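Probable aminotransferase (Pseudomonas aeruginosa, PDB 5YKT) is a probable aminotransferase of class III, a member of the pyridoxal-phosphate-dependent aminotransferase clan, that holds 4'-deoxy-4'-aminopyridoxal-5'-phosphate in its pocket. Local coordinates at residues G107-L112 / G327-N332. The protein carries 1 engineered substitution. Sequence-based numbering, arbitrary orientation.
Sequences GSTLML and GTLAGN. With PMP (4'-deoxy-4'-aminopyridoxal-5'-phosphate), chain E.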
loop_
_atom_site.group_PDB
_atom_site.type_symbol
_atom_site.label_atom_id
_atom_site.label_comp_id
_atom_site.label_asym_id
_atom_site.label_seq_id
_atom_site.Cartn_x
_atom_site.Cartn_y
_atom_site.Cartn_z
ATOM N N GLY A 107 -5.243 -18.722 -7.127
ATOM C CA GLY A 107 -4.432 -17.625 -7.661
ATOM C C GLY A 107 -4.770 -16.328 -6.967
ATOM O O GLY A 107 -5.872 -15.801 -7.143
ATOM N N SER A 108 -3.825 -15.795 -6.204
ATOM C CA SER A 108 -4.024 -14.556 -5.467
ATOM C C SER A 108 -3.605 -13.317 -6.246
ATOM O O SER A 108 -4.275 -12.296 -6.159
ATOM C CB SER A 108 -3.268 -14.613 -4.142
ATOM O OG SER A 108 -3.618 -15.776 -3.423
ATOM N N THR A 109 -2.499 -13.406 -6.993
ATOM C CA THR A 109 -2.000 -12.253 -7.735
ATOM C C THR A 109 -1.395 -12.689 -9.065
ATOM O O THR A 109 -0.409 -13.409 -9.119
ATOM C CB THR A 109 -1.102 -11.347 -6.854
ATOM O OG1 THR A 109 -0.992 -10.052 -7.462
ATOM C CG2 THR A 109 0.262 -11.947 -6.614
ATOM N N LEU A 110 -2.073 -12.272 -10.125
ATOM C CA LEU A 110 -1.787 -12.684 -11.482
ATOM C C LEU A 110 -1.425 -11.558 -12.430
ATOM O O LEU A 110 -1.073 -11.839 -13.587
ATOM C CB LEU A 110 -3.027 -13.390 -12.028
ATOM C CG LEU A 110 -3.371 -14.671 -11.250
ATOM C CD1 LEU A 110 -4.858 -14.667 -10.940
ATOM C CD2 LEU A 110 -2.938 -15.877 -12.048
ATOM N N MET A 111 -1.516 -10.304 -11.966
ATOM C CA MET A 111 -1.433 -9.138 -12.853
ATOM C C MET A 111 -2.533 -9.180 -13.921
ATOM O O MET A 111 -2.399 -8.614 -15.004
ATOM C CB MET A 111 -0.007 -9.035 -13.468
ATOM C CG MET A 111 0.316 -7.744 -14.215
ATOM S SD MET A 111 -0.195 -6.229 -13.393
ATOM C CE MET A 111 0.904 -6.186 -11.978
ATOM N N LEU A 112 -3.644 -9.849 -13.587
ATOM C CA LEU A 112 -4.758 -10.035 -14.498
ATOM C C LEU A 112 -6.060 -10.006 -13.723
ATOM O O LEU A 112 -6.083 -10.293 -12.518
ATOM C CB LEU A 112 -4.677 -11.373 -15.223
ATOM C CG LEU A 112 -3.545 -11.490 -16.250
ATOM C CD1 LEU A 112 -3.316 -12.946 -16.646
ATOM C CD2 LEU A 112 -3.854 -10.639 -17.457
ATOM N N GLY A 327 0.328 -0.131 -8.647
ATOM C CA GLY A 327 1.199 -0.905 -7.786
ATOM C C GLY A 327 1.109 -2.364 -8.128
ATOM O O GLY A 327 0.105 -2.806 -8.679
ATOM N N THR A 328 2.155 -3.122 -7.834
ATOM C CA THR A 328 2.271 -4.488 -8.364
ATOM C C THR A 328 1.149 -5.432 -7.908
ATOM O O THR A 328 0.684 -6.261 -8.685
ATOM C CB THR A 328 3.654 -5.049 -8.028
ATOM O OG1 THR A 328 4.638 -4.150 -8.554
ATOM C CG2 THR A 328 3.879 -6.422 -8.645
ATOM N N LEU A 329 0.693 -5.277 -6.665
ATOM C CA LEU A 329 -0.360 -6.124 -6.132
ATOM C C LEU A 329 -1.713 -5.407 -6.082
ATOM O O LEU A 329 -2.686 -5.959 -5.566
ATOM C CB LEU A 329 0.005 -6.687 -4.757
ATOM C CG LEU A 329 0.846 -7.956 -4.808
ATOM C CD1 LEU A 329 2.266 -7.667 -5.229
ATOM C CD2 LEU A 329 0.799 -8.675 -3.475
ATOM N N ALA A 330 -1.796 -4.197 -6.637
ATOM C CA ALA A 330 -3.048 -3.465 -6.685
ATOM C C ALA A 330 -4.046 -4.140 -7.628
ATOM O O ALA A 330 -3.699 -4.517 -8.749
ATOM C CB ALA A 330 -2.815 -2.022 -7.125
ATOM N N GLY A 331 -5.282 -4.269 -7.181
ATOM C CA GLY A 331 -6.324 -4.852 -8.020
ATOM C C GLY A 331 -6.184 -6.331 -8.239
ATOM O O GLY A 331 -6.611 -6.849 -9.258
ATOM N N ASN A 332 -5.609 -7.026 -7.264
ATOM C CA ASN A 332 -5.374 -8.445 -7.415
ATOM C C ASN A 332 -6.592 -9.307 -7.108
ATOM O O ASN A 332 -7.600 -8.843 -6.530
ATOM C CB ASN A 332 -4.088 -8.885 -6.703
ATOM C CG ASN A 332 -4.201 -9.060 -5.210
ATOM O OD1 ASN A 332 -5.261 -9.293 -4.638
ATOM N ND2 ASN A 332 -3.034 -9.050 -4.561
HETATM N N1 PMP E . 11.218 -1.908 -5.986
HETATM C C2 PMP E . 11.489 -2.611 -7.097
HETATM C C2A PMP E . 12.902 -2.998 -7.432
HETATM C C3 PMP E . 10.379 -3.013 -7.973
HETATM O O3 PMP E . 10.593 -3.725 -9.110
HETATM C C4 PMP E . 9.011 -2.624 -7.607
HETATM C C4A PMP E . 7.877 -3.018 -8.513
HETATM N N4A PMP E . 7.835 -4.464 -8.519
HETATM C C5 PMP E . 8.847 -1.844 -6.368
HETATM C C6 PMP E . 9.977 -1.525 -5.623
HETATM C C5A PMP E . 7.480 -1.375 -5.920
HETATM O O4P PMP E . 6.654 -2.482 -5.615
HETATM P P PMP E . 5.076 -2.197 -5.462
HETATM O O1P PMP E . 4.948 -1.041 -4.489
HETATM O O2P PMP E . 4.562 -3.513 -4.932
HETATM O O3P PMP E . 4.578 -1.894 -6.845
HETATM O O HOH W 1 1.119 -8.978 -8.746
HETATM O O HOH W 2 -7.671 -9.145 -10.328
#
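Thr109 packs against Asn332 at the tight end of this contact, its OG1 lying 3.4 Å from Asn332 CB. With OG1 anti to the backbone N (chi1 -162°), the hydroxyl faces 327-332, and Asn332 ND2 lies close to Thr109 CB. Ser108 O completes the packing, 3.4 Å from Asn332 CG. The amide finds its polar partners outside the two loops: OD1 caps Gln335 N at the start of helix 333-346, while ND2 bonds to Gly291 O of the second subunit.

Away from the Thr109-Asn332 pair the loops meet through water: one accepts from Thr109 OG1 at 2.7 Å and donates to Thr328 O; another, separately, donates to both Leu112 O and Gly331 O. Met111, bent at chi2 and chi3, brings only its methyl across, CE lying 3.3 Å from Thr328 O.

A type I turn from Gly327 to Ala330 presents Thr328 to 4'-deoxy-4'-aminopyridoxal-5'-phosphate (PMP). Its N (2.9 Å, N-H...O angle 155°) and OG1 (2.8 Å) both donate to PMP O3P. Thr140 and Asn231 of the second subunit also bond to PMP, so the pocket is built from both chains; a loop threonine reaching the phosphate across the dimer interface is characteristic of class III aminotransferases.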